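Long-range contacts in adherence and virulence protein A (Streptococcus pneumoniae, PDB 6PON), which probably binds fibronectin and so takes part in the adherence and virulence of the pneumococcus, its N-terminal region belonging to the NFACT family: residues 28-33 with 64-69; 35-40 with 48-53; 94-99 with 172-177; 228-233 with 253-258; 237-242 with 257-262. All blocks are in the same frame, centred on the assembly; numbering follows the deposited sequence.

Contact 1 (28-33 with 64-69)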
# COMPACT_ATOMS: atom_id res chain seq x y z
N ASN B 28 16.70 -20.27 -40.89
CA ASN B 28 17.35 -21.55 -40.60
C ASN B 28 16.80 -22.15 -39.31
O ASN B 28 16.22 -21.46 -38.47
CB ASN B 28 18.86 -21.41 -40.48
CG ASN B 28 19.49 -20.87 -41.74
OD1 ASN B 28 19.56 -19.66 -41.93
ND2 ASN B 28 19.94 -21.77 -42.62
N GLN B 29 17.03 -23.46 -39.18
CA GLN B 29 16.65 -24.29 -38.04
C GLN B 29 17.92 -24.93 -37.47
O GLN B 29 18.20 -26.11 -37.74
CB GLN B 29 15.63 -25.35 -38.47
CG GLN B 29 15.12 -26.31 -37.42
CD GLN B 29 14.07 -27.27 -37.98
OE1 GLN B 29 13.84 -27.31 -39.19
NE2 GLN B 29 13.43 -28.05 -37.10
N PRO B 30 18.72 -24.19 -36.69
CA PRO B 30 19.97 -24.78 -36.18
C PRO B 30 19.76 -25.98 -35.28
O PRO B 30 20.50 -26.96 -35.39
CB PRO B 30 20.65 -23.61 -35.44
CG PRO B 30 19.64 -22.55 -35.31
CD PRO B 30 18.58 -22.76 -36.35
N PHE B 31 18.76 -25.95 -34.41
CA PHE B 31 18.38 -27.13 -33.64
C PHE B 31 16.95 -27.50 -33.98
O PHE B 31 16.22 -26.73 -34.61
CB PHE B 31 18.56 -26.88 -32.14
CG PHE B 31 19.96 -26.50 -31.78
CD1 PHE B 31 20.95 -27.47 -31.68
CD2 PHE B 31 20.31 -25.17 -31.58
CE1 PHE B 31 22.25 -27.12 -31.36
CE2 PHE B 31 21.60 -24.81 -31.26
CZ PHE B 31 22.58 -25.79 -31.15
N GLU B 32 16.55 -28.70 -33.54
CA GLU B 32 15.27 -29.25 -33.98
C GLU B 32 14.11 -28.32 -33.66
O GLU B 32 13.24 -28.08 -34.51
CB GLU B 32 15.04 -30.63 -33.35
CG GLU B 32 14.05 -31.49 -34.12
CD GLU B 32 14.67 -32.10 -35.37
OE1 GLU B 32 14.89 -33.34 -35.40
OE2 GLU B 32 14.96 -31.36 -36.34
N GLN B 33 14.09 -27.76 -32.46
CA GLN B 33 12.96 -26.93 -32.04
C GLN B 33 13.34 -25.46 -31.95
O GLN B 33 12.76 -24.71 -31.16
CB GLN B 33 12.41 -27.41 -30.70
CG GLN B 33 12.44 -28.92 -30.52
CD GLN B 33 12.28 -29.28 -29.05
OE1 GLN B 33 11.16 -29.27 -28.53
NE2 GLN B 33 13.40 -29.57 -28.38
N THR B 64 24.57 -14.50 -30.95
CA THR B 64 25.23 -15.78 -31.12
C THR B 64 25.16 -16.24 -32.58
O THR B 64 24.34 -15.77 -33.38
CB THR B 64 24.60 -16.84 -30.21
OG1 THR B 64 23.25 -17.08 -30.61
CG2 THR B 64 24.59 -16.36 -28.76
N THR B 65 26.06 -17.15 -32.93
CA THR B 65 26.15 -17.74 -34.25
C THR B 65 25.77 -19.21 -34.18
O THR B 65 26.01 -19.89 -33.18
CB THR B 65 27.56 -17.63 -34.82
OG1 THR B 65 28.47 -18.31 -33.92
CG2 THR B 65 27.97 -16.18 -34.97
N PHE B 66 25.18 -19.70 -35.26
CA PHE B 66 24.62 -21.03 -35.26
C PHE B 66 25.18 -21.79 -36.45
O PHE B 66 25.44 -21.20 -37.50
CB PHE B 66 23.09 -20.99 -35.34
CG PHE B 66 22.44 -20.16 -34.25
CD1 PHE B 66 21.97 -20.75 -33.09
CD2 PHE B 66 22.32 -18.78 -34.39
CE1 PHE B 66 21.39 -20.00 -32.10
CE2 PHE B 66 21.74 -18.01 -33.39
CZ PHE B 66 21.26 -18.63 -32.25
N GLU B 67 25.36 -23.09 -36.26
CA GLU B 67 25.74 -23.99 -37.35
C GLU B 67 24.47 -24.51 -38.01
O GLU B 67 23.74 -25.33 -37.43
CB GLU B 67 26.58 -25.15 -36.83
CG GLU B 67 27.43 -24.79 -35.64
CD GLU B 67 28.65 -25.66 -35.53
OE1 GLU B 67 29.77 -25.11 -35.60
OE2 GLU B 67 28.49 -26.90 -35.38
N ASN B 68 24.20 -24.05 -39.22
CA ASN B 68 23.01 -24.49 -39.91
C ASN B 68 23.17 -25.92 -40.41
O ASN B 68 24.30 -26.40 -40.57
CB ASN B 68 22.69 -23.55 -41.06
CG ASN B 68 22.40 -22.14 -40.58
OD1 ASN B 68 21.80 -21.96 -39.51
ND2 ASN B 68 22.83 -21.13 -41.35
N PRO B 69 22.07 -26.64 -40.60
CA PRO B 69 22.17 -27.99 -41.16
C PRO B 69 22.48 -27.94 -42.65
O PRO B 69 22.38 -26.91 -43.31
CB PRO B 69 20.80 -28.62 -40.87
CG PRO B 69 19.89 -27.48 -40.51
CD PRO B 69 20.74 -26.33 -40.05
O HOH W 1 23.42 -26.07 -34.71
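Asn28 and Asn68 lie amide on amide, their planes 3° apart, while Pro30 packs on Phe66 next to them. Followed outward, Asn28 first offers CB, which lies 3.1 Å from Asn68 OD1. Its CG, set beside the backbone N by a chi1 of -59°, sits over the Asn68 amide, 3.4 Å from Asn68 CG, and OD1 comes within 3.6 Å of Asn68 ND2. At the other branch Asn28 ND2 lies 3.2 Å from Asn68 CG. No hydrogen bond joins the two amides: their nitrogens, both donors, lie close together in the stack without bonding. Pro30 CB touches Phe66 CB at 3.6 Å, and its CG reaches Phe66 CD1. Phe31 CE2 comes to the Phe66 ring at its edge, near the ring plane, 4.5 Å from CD1. The backbones are bridged by a water that donates to Pro30 O and to Glu67 O, at 2.8 Å from the latter. Asn28 also pairs with Val36 through the backbone, and Val36 touches both Pro30 and Phe66. The arrangement is a surface junction in which the loop between strands 23-28 and 34-41 of an antiparallel sheet meets the loop leading from strand 58-61 to helix 74-83.

Contact 2 (35-40 with 48-53)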
# COMPACT_ATOMS: atom_id res chain seq x y z
N LEU B 35 14.27 -21.84 -34.24
CA LEU B 35 14.19 -21.13 -35.51
C LEU B 35 14.93 -19.81 -35.36
O LEU B 35 14.70 -19.08 -34.40
CB LEU B 35 12.72 -20.90 -35.91
CG LEU B 35 12.44 -20.01 -37.12
CD1 LEU B 35 12.87 -20.73 -38.41
CD2 LEU B 35 10.98 -19.56 -37.17
N VAL B 36 15.81 -19.50 -36.32
CA VAL B 36 16.58 -18.27 -36.34
C VAL B 36 16.32 -17.52 -37.64
O VAL B 36 16.46 -18.09 -38.73
CB VAL B 36 18.08 -18.54 -36.16
CG1 VAL B 36 18.87 -17.24 -36.26
CG2 VAL B 36 18.33 -19.19 -34.83
N LEU B 37 15.95 -16.25 -37.53
CA LEU B 37 15.71 -15.38 -38.67
C LEU B 37 16.77 -14.28 -38.71
O LEU B 37 16.97 -13.59 -37.71
CB LEU B 37 14.32 -14.73 -38.59
CG LEU B 37 13.09 -15.57 -38.28
CD1 LEU B 37 11.84 -14.73 -38.38
CD2 LEU B 37 13.01 -16.76 -39.24
N GLN B 38 17.42 -14.11 -39.85
CA GLN B 38 18.20 -12.91 -40.09
C GLN B 38 17.27 -11.85 -40.65
O GLN B 38 16.59 -12.08 -41.66
CB GLN B 38 19.37 -13.17 -41.05
CG GLN B 38 20.49 -12.15 -40.93
CD GLN B 38 21.23 -11.96 -42.25
OE1 GLN B 38 21.13 -10.90 -42.89
NE2 GLN B 38 21.98 -12.99 -42.67
N ILE B 39 17.20 -10.70 -39.98
CA ILE B 39 16.26 -9.64 -40.34
C ILE B 39 17.03 -8.35 -40.52
O ILE B 39 17.78 -7.95 -39.63
CB ILE B 39 15.16 -9.46 -39.27
CG1 ILE B 39 14.25 -10.68 -39.20
CG2 ILE B 39 14.35 -8.20 -39.52
CD1 ILE B 39 13.51 -10.78 -37.87
N ARG B 40 16.85 -7.70 -41.66
CA ARG B 40 17.42 -6.39 -41.91
C ARG B 40 16.39 -5.33 -41.57
O ARG B 40 15.23 -5.42 -41.99
CB ARG B 40 17.86 -6.24 -43.38
CG ARG B 40 18.34 -4.84 -43.73
CD ARG B 40 19.15 -4.85 -45.01
NE ARG B 40 19.79 -3.56 -45.26
CZ ARG B 40 20.93 -3.16 -44.70
NH1 ARG B 40 21.56 -3.94 -43.82
NH2 ARG B 40 21.42 -1.97 -45.01
N LEU B 48 17.10 -13.03 -34.96
CA LEU B 48 15.96 -13.35 -34.09
C LEU B 48 15.92 -14.84 -33.81
O LEU B 48 15.83 -15.65 -34.74
CB LEU B 48 14.64 -12.93 -34.75
CG LEU B 48 13.37 -13.13 -33.89
CD1 LEU B 48 13.50 -12.36 -32.57
CD2 LEU B 48 12.06 -12.74 -34.62
N LEU B 49 15.94 -15.20 -32.53
CA LEU B 49 15.85 -16.60 -32.13
C LEU B 49 14.46 -16.88 -31.57
O LEU B 49 13.98 -16.15 -30.70
CB LEU B 49 16.92 -16.95 -31.09
CG LEU B 49 16.75 -18.27 -30.31
CD1 LEU B 49 16.77 -19.47 -31.25
CD2 LEU B 49 17.81 -18.44 -29.20
N LEU B 50 13.83 -17.93 -32.07
CA LEU B 50 12.63 -18.48 -31.46
C LEU B 50 12.91 -19.93 -31.10
O LEU B 50 13.37 -20.71 -31.93
CB LEU B 50 11.43 -18.40 -32.41
CG LEU B 50 11.03 -17.04 -32.96
CD1 LEU B 50 11.92 -16.64 -34.13
CD2 LEU B 50 9.57 -17.11 -33.39
N SER B 51 12.64 -20.28 -29.85
CA SER B 51 13.01 -21.60 -29.38
C SER B 51 11.78 -22.26 -28.78
O SER B 51 11.13 -21.70 -27.89
CB SER B 51 14.15 -21.51 -28.36
OG SER B 51 14.40 -22.76 -27.78
N ALA B 52 11.45 -23.44 -29.29
CA ALA B 52 10.40 -24.27 -28.73
C ALA B 52 10.96 -25.33 -27.79
O ALA B 52 10.24 -26.27 -27.42
CB ALA B 52 9.58 -24.91 -29.86
N HIS B 53 12.22 -25.21 -27.41
CA HIS B 53 12.84 -26.14 -26.49
C HIS B 53 12.01 -26.25 -25.20
O HIS B 53 11.63 -25.21 -24.63
CB HIS B 53 14.26 -25.70 -26.16
CG HIS B 53 15.03 -26.68 -25.33
ND1 HIS B 53 14.96 -26.71 -23.95
CD2 HIS B 53 15.89 -27.66 -25.69
CE1 HIS B 53 15.75 -27.67 -23.49
NE2 HIS B 53 16.33 -28.25 -24.53
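This is an antiparallel strand pairing in the buried middle of a four-stranded sheet, where strands 34-41 and 44-51 form a beta hairpin flanked by 23-28 and 58-61. The segment axes approach to 4.7 Å with their directions 164° apart. Leu35 and Leu50 make one hydrogen-bonded pair, each N donating to the other's O at 2.7 Å and nearly straight. Leu37 and Leu48 make the next, with Leu37 N to Leu48 O at 2.9 Å and Leu48 N to Leu37 O at 2.8 Å. Between them Val36 and Leu49 are a non-hydrogen-bonded pair, and Val36 CA lies 3.2 Å from Leu48 O in a CA-H...O contact.

Side chains alternate. Leu35, Leu37, Leu48 and Leu50 share one face, where Ile39 CD1 rests 4.0 Å from Leu48 CB; strand 113-121 of the second sheet covers this face with Leu118 and Ile120. On the other face Val36 CG2 meets Leu49 CD1 at 3.9 Å. A chi1 of 177° in Val36 sets CG1 anti to the backbone N, whereas CG2, the branch that meets Leu49, lies beside that N. The register and the alternation are those of a regular two-stranded antiparallel ladder within a beta hairpin, its leucine-rich face packed against a second antiparallel sheet.

Contact 3 (94-99 with 172-177)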
# COMPACT_ATOMS: atom_id res chain seq x y z
N VAL B 94 0.14 -11.80 -27.18
CA VAL B 94 -1.28 -12.03 -26.88
C VAL B 94 -1.49 -11.75 -25.40
O VAL B 94 -1.05 -12.52 -24.55
CB VAL B 94 -1.71 -13.46 -27.23
CG1 VAL B 94 -3.21 -13.60 -26.98
CG2 VAL B 94 -1.37 -13.79 -28.67
N GLU B 95 -2.18 -10.66 -25.09
CA GLU B 95 -2.55 -10.34 -23.71
C GLU B 95 -1.26 -10.30 -22.88
O GLU B 95 -0.30 -9.63 -23.29
CB GLU B 95 -3.61 -11.34 -23.24
CG GLU B 95 -5.03 -11.01 -23.65
CD GLU B 95 -5.43 -9.56 -23.31
OE1 GLU B 95 -5.74 -8.78 -24.25
OE2 GLU B 95 -5.45 -9.19 -22.11
N ASN B 96 -1.19 -10.98 -21.74
CA ASN B 96 0.06 -11.15 -21.01
C ASN B 96 0.45 -12.62 -20.95
O ASN B 96 1.16 -13.04 -20.03
CB ASN B 96 -0.03 -10.58 -19.59
CG ASN B 96 1.34 -10.25 -19.01
OD1 ASN B 96 2.15 -9.56 -19.63
ND2 ASN B 96 1.61 -10.74 -17.79
N ASP B 97 -0.00 -13.40 -21.92
CA ASP B 97 0.35 -14.81 -21.98
C ASP B 97 1.70 -14.97 -22.68
O ASP B 97 2.26 -14.01 -23.22
CB ASP B 97 -0.75 -15.59 -22.69
CG ASP B 97 -0.77 -17.07 -22.31
OD1 ASP B 97 0.19 -17.58 -21.69
OD2 ASP B 97 -1.78 -17.72 -22.65
N ARG B 98 2.23 -16.19 -22.67
CA ARG B 98 3.53 -16.49 -23.27
C ARG B 98 3.36 -16.91 -24.74
O ARG B 98 3.70 -18.02 -25.15
CB ARG B 98 4.26 -17.56 -22.46
CG ARG B 98 4.75 -17.10 -21.06
CD ARG B 98 4.99 -18.29 -20.13
NE ARG B 98 3.78 -19.10 -20.16
CZ ARG B 98 3.72 -20.39 -19.88
NH1 ARG B 98 4.82 -21.07 -19.55
NH2 ARG B 98 2.56 -21.03 -19.98
N ILE B 99 2.83 -15.98 -25.53
CA ILE B 99 2.57 -16.19 -26.96
C ILE B 99 2.91 -14.92 -27.71
O ILE B 99 2.43 -13.84 -27.35
CB ILE B 99 1.10 -16.56 -27.24
CG1 ILE B 99 0.63 -17.65 -26.29
CG2 ILE B 99 0.93 -16.97 -28.71
CD1 ILE B 99 -0.75 -18.10 -26.56
N ASN B 172 -5.29 -9.97 -16.95
CA ASN B 172 -4.09 -9.28 -17.40
C ASN B 172 -3.71 -8.16 -16.43
O ASN B 172 -4.44 -7.17 -16.34
CB ASN B 172 -4.33 -8.73 -18.81
CG ASN B 172 -3.08 -8.16 -19.43
OD1 ASN B 172 -2.14 -7.77 -18.74
ND2 ASN B 172 -3.06 -8.11 -20.77
N PRO B 173 -2.58 -8.26 -15.73
CA PRO B 173 -2.26 -7.26 -14.70
C PRO B 173 -1.90 -5.90 -15.25
O PRO B 173 -1.95 -4.92 -14.51
CB PRO B 173 -1.07 -7.88 -13.95
CG PRO B 173 -0.43 -8.76 -14.96
CD PRO B 173 -1.53 -9.29 -15.84
N PHE B 174 -1.51 -5.81 -16.52
CA PHE B 174 -1.14 -4.51 -17.09
C PHE B 174 -2.37 -3.65 -17.35
O PHE B 174 -2.27 -2.42 -17.30
CB PHE B 174 -0.36 -4.70 -18.40
CG PHE B 174 1.05 -5.20 -18.20
CD1 PHE B 174 2.07 -4.32 -17.90
CD2 PHE B 174 1.34 -6.54 -18.31
CE1 PHE B 174 3.36 -4.77 -17.71
CE2 PHE B 174 2.63 -6.99 -18.12
CZ PHE B 174 3.64 -6.10 -17.81
N THR B 175 -3.52 -4.26 -17.63
CA THR B 175 -4.68 -3.54 -18.15
C THR B 175 -5.89 -3.60 -17.24
O THR B 175 -6.93 -3.02 -17.59
CB THR B 175 -5.09 -4.09 -19.52
OG1 THR B 175 -5.40 -5.49 -19.38
CG2 THR B 175 -3.97 -3.93 -20.52
N ILE B 176 -5.82 -4.30 -16.10
CA ILE B 176 -6.99 -4.41 -15.24
C ILE B 176 -7.37 -3.03 -14.72
O ILE B 176 -6.50 -2.18 -14.47
CB ILE B 176 -6.71 -5.37 -14.08
CG1 ILE B 176 -7.98 -5.55 -13.24
CG2 ILE B 176 -5.51 -4.85 -13.24
CD1 ILE B 176 -7.75 -6.29 -11.92
N LYS B 177 -8.67 -2.81 -14.58
CA LYS B 177 -9.20 -1.51 -14.21
C LYS B 177 -9.07 -1.27 -12.70
O LYS B 177 -8.98 -2.20 -11.90
CB LYS B 177 -10.67 -1.41 -14.63
CG LYS B 177 -10.86 -1.57 -16.13
CD LYS B 177 -12.30 -1.28 -16.55
CE LYS B 177 -12.48 0.14 -17.09
NZ LYS B 177 -12.80 1.15 -16.05
O HOH W 2 -6.90 -6.79 -21.45
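A type II' beta turn from Val94 to Asp97, which links strands 87-93 and 99-107, meets an Asx turn at Asn172 shortly before helix 178-187; Glu95 and Asn172 carry the polar link. Glu95 stands at the second position of the beta turn, its phi of 56° being the positive value that the II' form needs there. Asn172 ND2 donates to Glu95 OE2 at 2.9 Å, with an angle of 172° at the hydrogen. The acceptor lies in the plane of the Asn172 amide, yet the donor stands above the carboxylate plane, 58° out of it, and the two flat groups are nearly perpendicular. A water adds a second grip on Glu95 OE2 and reaches Thr175 OG1. The other branch of the same amide closes the Asx turn: Asn172 OD1 accepts from Phe174 N at 3.0 Å, which ties the amide to its own backbone. Behind this pair, Asn96 CB lies 3.6 Å from Asn172 OD1. Asn96 ND2 is hydrogen-bonded to Gln200 O, and Phe174 meets Phe226 of the second subunit edge-to-face, so the turns adjoin the subunit interface. The remaining branch of Asn96 ends at an aromatic edge, where OD1 lies near the plane of the Phe174 ring, 3.0 Å from CE2.

Contact 4 (228-233 with 253-258)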
# COMPACT_ATOMS: atom_id res chain seq x y z
N GLN B 228 2.89 11.11 10.35
CA GLN B 228 2.67 12.07 9.28
C GLN B 228 2.22 13.38 9.92
O GLN B 228 1.69 13.41 11.03
CB GLN B 228 1.60 11.60 8.29
CG GLN B 228 0.26 11.36 8.96
CD GLN B 228 -0.86 11.12 7.98
OE1 GLN B 228 -1.01 11.85 7.01
NE2 GLN B 228 -1.66 10.09 8.23
N GLU B 229 2.42 14.45 9.17
CA GLU B 229 2.12 15.80 9.62
C GLU B 229 0.63 15.97 9.91
O GLU B 229 -0.23 15.47 9.17
CB GLU B 229 2.56 16.77 8.53
CG GLU B 229 2.73 18.18 8.95
CD GLU B 229 3.32 19.02 7.84
OE1 GLU B 229 3.28 18.56 6.67
OE2 GLU B 229 3.83 20.12 8.14
N THR B 230 0.33 16.71 10.99
CA THR B 230 -1.05 17.05 11.34
C THR B 230 -1.65 17.97 10.27
O THR B 230 -1.02 18.94 9.85
CB THR B 230 -1.10 17.74 12.72
OG1 THR B 230 -0.52 16.89 13.73
CG2 THR B 230 -2.53 18.04 13.13
N LYS B 231 -2.87 17.64 9.84
CA LYS B 231 -3.60 18.41 8.83
C LYS B 231 -5.07 18.41 9.22
O LYS B 231 -5.86 17.60 8.73
CB LYS B 231 -3.44 17.80 7.44
CG LYS B 231 -2.02 17.77 6.91
CD LYS B 231 -1.83 18.82 5.84
CE LYS B 231 -0.36 19.11 5.58
NZ LYS B 231 0.29 19.76 6.75
N PRO B 232 -5.48 19.32 10.10
CA PRO B 232 -6.85 19.27 10.63
C PRO B 232 -7.89 19.48 9.54
O PRO B 232 -7.81 20.41 8.74
CB PRO B 232 -6.87 20.41 11.66
CG PRO B 232 -5.44 20.73 11.93
CD PRO B 232 -4.71 20.44 10.67
N CYS B 233 -8.88 18.58 9.50
CA CYS B 233 -10.01 18.72 8.58
C CYS B 233 -11.29 18.25 9.26
O CYS B 233 -11.26 17.38 10.13
CB CYS B 233 -9.84 17.90 7.29
SG CYS B 233 -8.26 18.07 6.47
N ALA B 253 -5.77 25.65 10.43
CA ALA B 253 -4.38 25.86 10.82
C ALA B 253 -3.98 24.95 11.96
O ALA B 253 -2.80 24.59 12.09
CB ALA B 253 -4.15 27.32 11.19
N ASN B 254 -4.93 24.55 12.79
CA ASN B 254 -4.58 23.70 13.92
C ASN B 254 -5.84 23.04 14.45
O ASN B 254 -6.96 23.37 14.05
CB ASN B 254 -3.89 24.51 15.01
CG ASN B 254 -4.56 25.83 15.21
OD1 ASN B 254 -5.69 25.89 15.70
ND2 ASN B 254 -3.90 26.89 14.79
N LEU B 255 -5.64 22.12 15.38
CA LEU B 255 -6.74 21.32 15.88
C LEU B 255 -7.68 22.15 16.75
O LEU B 255 -8.86 21.81 16.87
CB LEU B 255 -6.19 20.11 16.63
CG LEU B 255 -5.20 19.30 15.79
CD1 LEU B 255 -4.18 18.54 16.65
CD2 LEU B 255 -5.94 18.37 14.87
N SER B 256 -7.18 23.23 17.34
CA SER B 256 -8.02 24.11 18.14
C SER B 256 -9.09 24.78 17.28
O SER B 256 -10.27 24.79 17.64
CB SER B 256 -7.15 25.17 18.83
OG SER B 256 -7.84 26.42 18.98
N ASP B 257 -8.69 25.36 16.15
CA ASP B 257 -9.64 25.99 15.25
C ASP B 257 -10.63 24.97 14.71
O ASP B 257 -11.82 25.27 14.54
CB ASP B 257 -8.92 26.66 14.09
CG ASP B 257 -8.05 27.84 14.51
OD1 ASP B 257 -7.90 28.12 15.73
OD2 ASP B 257 -7.51 28.49 13.59
N LEU B 258 -10.15 23.77 14.39
CA LEU B 258 -11.04 22.71 13.89
C LEU B 258 -12.12 22.38 14.93
O LEU B 258 -13.32 22.34 14.62
CB LEU B 258 -10.22 21.47 13.52
CG LEU B 258 -10.98 20.15 13.33
CD1 LEU B 258 -11.92 20.26 12.16
CD2 LEU B 258 -10.04 18.96 13.12
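Leu255 and Leu258, which face Thr230, Pro232 and Cys233, set out from the helix by different first torsions. In Leu255 a chi1 of -53° sets CG beside the backbone N, where it touches Thr230 CG2; in Leu258, one turn of helix later, a chi1 of 165° sets CG anti to the backbone N. The Pro232 ring fits against the start of the helix: its CG lies 3.4 Å from Asn254 C and 3.8 Å from Leu255 CD2, while CB meets Leu258 CD2, also at 3.8 Å. Leu255 spreads both methyls over Thr230 CG2, CD2 at 3.8 Å and CD1 at 3.9 Å, the two side chains crossing at about a right angle. Leu258 CD1 lies 3.6 Å from Cys233 O. No hydrogen bond crosses between the segments, so the contact is apolar side chain against side chain and backbone.

The helix start is fixed from within by Asn254, the N-cap, whose OD1 accepts from Asp257 N at 3.1 Å with an angle of 164° at the hydrogen. The second subunit closes over the region: Thr230 OG1 is hydrogen-bonded to His10 of that subunit, and Phe7 and Ile11 of it pack on Leu258 and Leu255. A proline and a threonine from the loop between helix 204-225 and strand 233-235 thus meet two leucines of one helix turn, an apolar contact at the capped N-terminus of helix 255-263, beside the small three-stranded sheet.

Contact 5 (237-242 with 257-262)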
# COMPACT_ATOMS: atom_id res chain seq x y z
N THR B 237 -19.53 13.96 9.23
CA THR B 237 -20.18 13.91 10.53
C THR B 237 -19.22 14.17 11.69
O THR B 237 -19.63 14.08 12.86
CB THR B 237 -20.85 12.55 10.72
OG1 THR B 237 -19.82 11.54 10.78
CG2 THR B 237 -21.78 12.22 9.54
N SER B 238 -17.95 14.46 11.41
CA SER B 238 -16.97 14.48 12.48
C SER B 238 -15.73 15.28 12.09
O SER B 238 -15.83 16.37 11.51
CB SER B 238 -16.59 13.04 12.85
OG SER B 238 -15.89 13.00 14.08
N PHE B 239 -14.56 14.73 12.37
CA PHE B 239 -13.34 15.49 12.14
C PHE B 239 -12.16 14.55 12.28
O PHE B 239 -12.25 13.51 12.92
CB PHE B 239 -13.22 16.65 13.13
CG PHE B 239 -13.40 16.23 14.55
CD1 PHE B 239 -12.34 15.67 15.26
CD2 PHE B 239 -14.62 16.38 15.18
CE1 PHE B 239 -12.50 15.27 16.57
CE2 PHE B 239 -14.79 15.97 16.49
CZ PHE B 239 -13.73 15.41 17.18
N SER B 240 -11.05 14.95 11.69
CA SER B 240 -9.90 14.09 11.63
C SER B 240 -8.65 14.94 11.78
O SER B 240 -8.69 16.15 11.54
CB SER B 240 -9.88 13.29 10.31
OG SER B 240 -9.88 14.12 9.16
N PRO B 241 -7.54 14.34 12.22
CA PRO B 241 -6.30 15.10 12.40
C PRO B 241 -5.44 15.13 11.16
O PRO B 241 -4.45 15.86 11.12
CB PRO B 241 -5.60 14.32 13.51
CG PRO B 241 -5.98 12.87 13.18
CD PRO B 241 -7.38 12.93 12.61
N VAL B 242 -5.76 14.27 10.20
CA VAL B 242 -5.28 14.32 8.83
C VAL B 242 -6.49 14.08 7.94
O VAL B 242 -7.54 13.63 8.42
CB VAL B 242 -4.18 13.26 8.56
CG1 VAL B 242 -3.00 13.43 9.51
CG2 VAL B 242 -4.74 11.84 8.67
N ASP B 257 -8.69 25.36 16.15
CA ASP B 257 -9.64 25.99 15.25
C ASP B 257 -10.63 24.97 14.71
O ASP B 257 -11.82 25.27 14.54
CB ASP B 257 -8.92 26.66 14.09
CG ASP B 257 -8.05 27.84 14.51
OD1 ASP B 257 -7.90 28.12 15.73
OD2 ASP B 257 -7.51 28.49 13.59
N LEU B 258 -10.15 23.77 14.39
CA LEU B 258 -11.04 22.71 13.89
C LEU B 258 -12.12 22.38 14.93
O LEU B 258 -13.32 22.34 14.62
CB LEU B 258 -10.22 21.47 13.52
CG LEU B 258 -10.98 20.15 13.33
CD1 LEU B 258 -11.92 20.26 12.16
CD2 LEU B 258 -10.04 18.96 13.12
N LEU B 259 -11.71 22.18 16.18
CA LEU B 259 -12.65 21.77 17.22
C LEU B 259 -13.55 22.93 17.69
O LEU B 259 -14.75 22.73 17.89
CB LEU B 259 -11.87 21.16 18.38
CG LEU B 259 -11.23 19.83 18.03
CD1 LEU B 259 -10.49 19.26 19.21
CD2 LEU B 259 -12.29 18.84 17.54
N ASP B 260 -13.00 24.14 17.83
CA ASP B 260 -13.84 25.31 18.11
C ASP B 260 -14.98 25.40 17.11
O ASP B 260 -16.14 25.63 17.48
CB ASP B 260 -13.03 26.62 18.07
CG ASP B 260 -12.15 26.83 19.32
OD1 ASP B 260 -12.24 26.02 20.27
OD2 ASP B 260 -11.38 27.81 19.34
N THR B 261 -14.66 25.17 15.83
CA THR B 261 -15.66 25.26 14.78
C THR B 261 -16.63 24.09 14.84
O THR B 261 -17.85 24.27 14.69
CB THR B 261 -14.95 25.30 13.42
OG1 THR B 261 -14.10 26.44 13.36
CG2 THR B 261 -15.96 25.34 12.27
N TYR B 262 -16.12 22.87 15.05
CA TYR B 262 -17.02 21.73 15.11
C TYR B 262 -18.02 21.87 16.25
O TYR B 262 -19.20 21.55 16.09
CB TYR B 262 -16.22 20.45 15.27
CG TYR B 262 -17.07 19.23 15.34
CD1 TYR B 262 -17.61 18.67 14.19
CD2 TYR B 262 -17.35 18.63 16.57
CE1 TYR B 262 -18.40 17.55 14.23
CE2 TYR B 262 -18.16 17.48 16.63
CZ TYR B 262 -18.68 16.95 15.45
OH TYR B 262 -19.45 15.83 15.47
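The ring of Phe239 is the bump here, filling the groove between the Leu259 methyl CD2 and the ring face of Tyr262 on helix 255-263. Its chi1 of 51° puts CG between the backbone N and the carbonyl carbon, 4.1 Å from Leu259 CD2. That methyl caps one face of the ring almost over its centre, a CH-pi contact 3.7 Å from the centroid and 10° off the normal. The ring then turns its edge to the face of Tyr262, a T-shaped pair with centroids 4.9 Å apart and planes at 70°; Phe239 CD2 stands over the centre of the tyrosine. At the root of the phenylalanine, Leu258 CD2 fills the step beside CB, 3.9 Å away, and also touches Ser240 O at 3.5 Å. Beyond the rings, Tyr262 OH donates to Thr237 O at 3.1 Å, tying the tip of the tyrosine to the chain before the strand. Phe7 of the second subunit meets Phe239 edge-to-face. The result is an aromatic and aliphatic packing of helix 255-263 on strand 239-240, an outer strand of a small antiparallel sheet at the subunit interface.

In the fold
Contact 2 is fully buried, a backbone ladder with leucines on one face, nested in the chain loop closed by contact 1. Contact 1 lies at the surface of the same sheet and relies on stacked amides, a proline and a water; the two touch through the Asn28 to Val36 and Gln33 to Ala52 backbone pairs. Contact 3, partly buried near the chain's centre, joins two turns by polar side chains. Contacts 4 and 5 share Asp257 and Leu258 and pack helix 255-263 by apolar and aromatic groups, with one tyrosine hydroxyl bond in contact 5; both lie 70 Å or more from contact 1, centre to centre. Contacts 3, 4 and 5 adjoin the second subunit, which contact 1 meets through Thr64 alone.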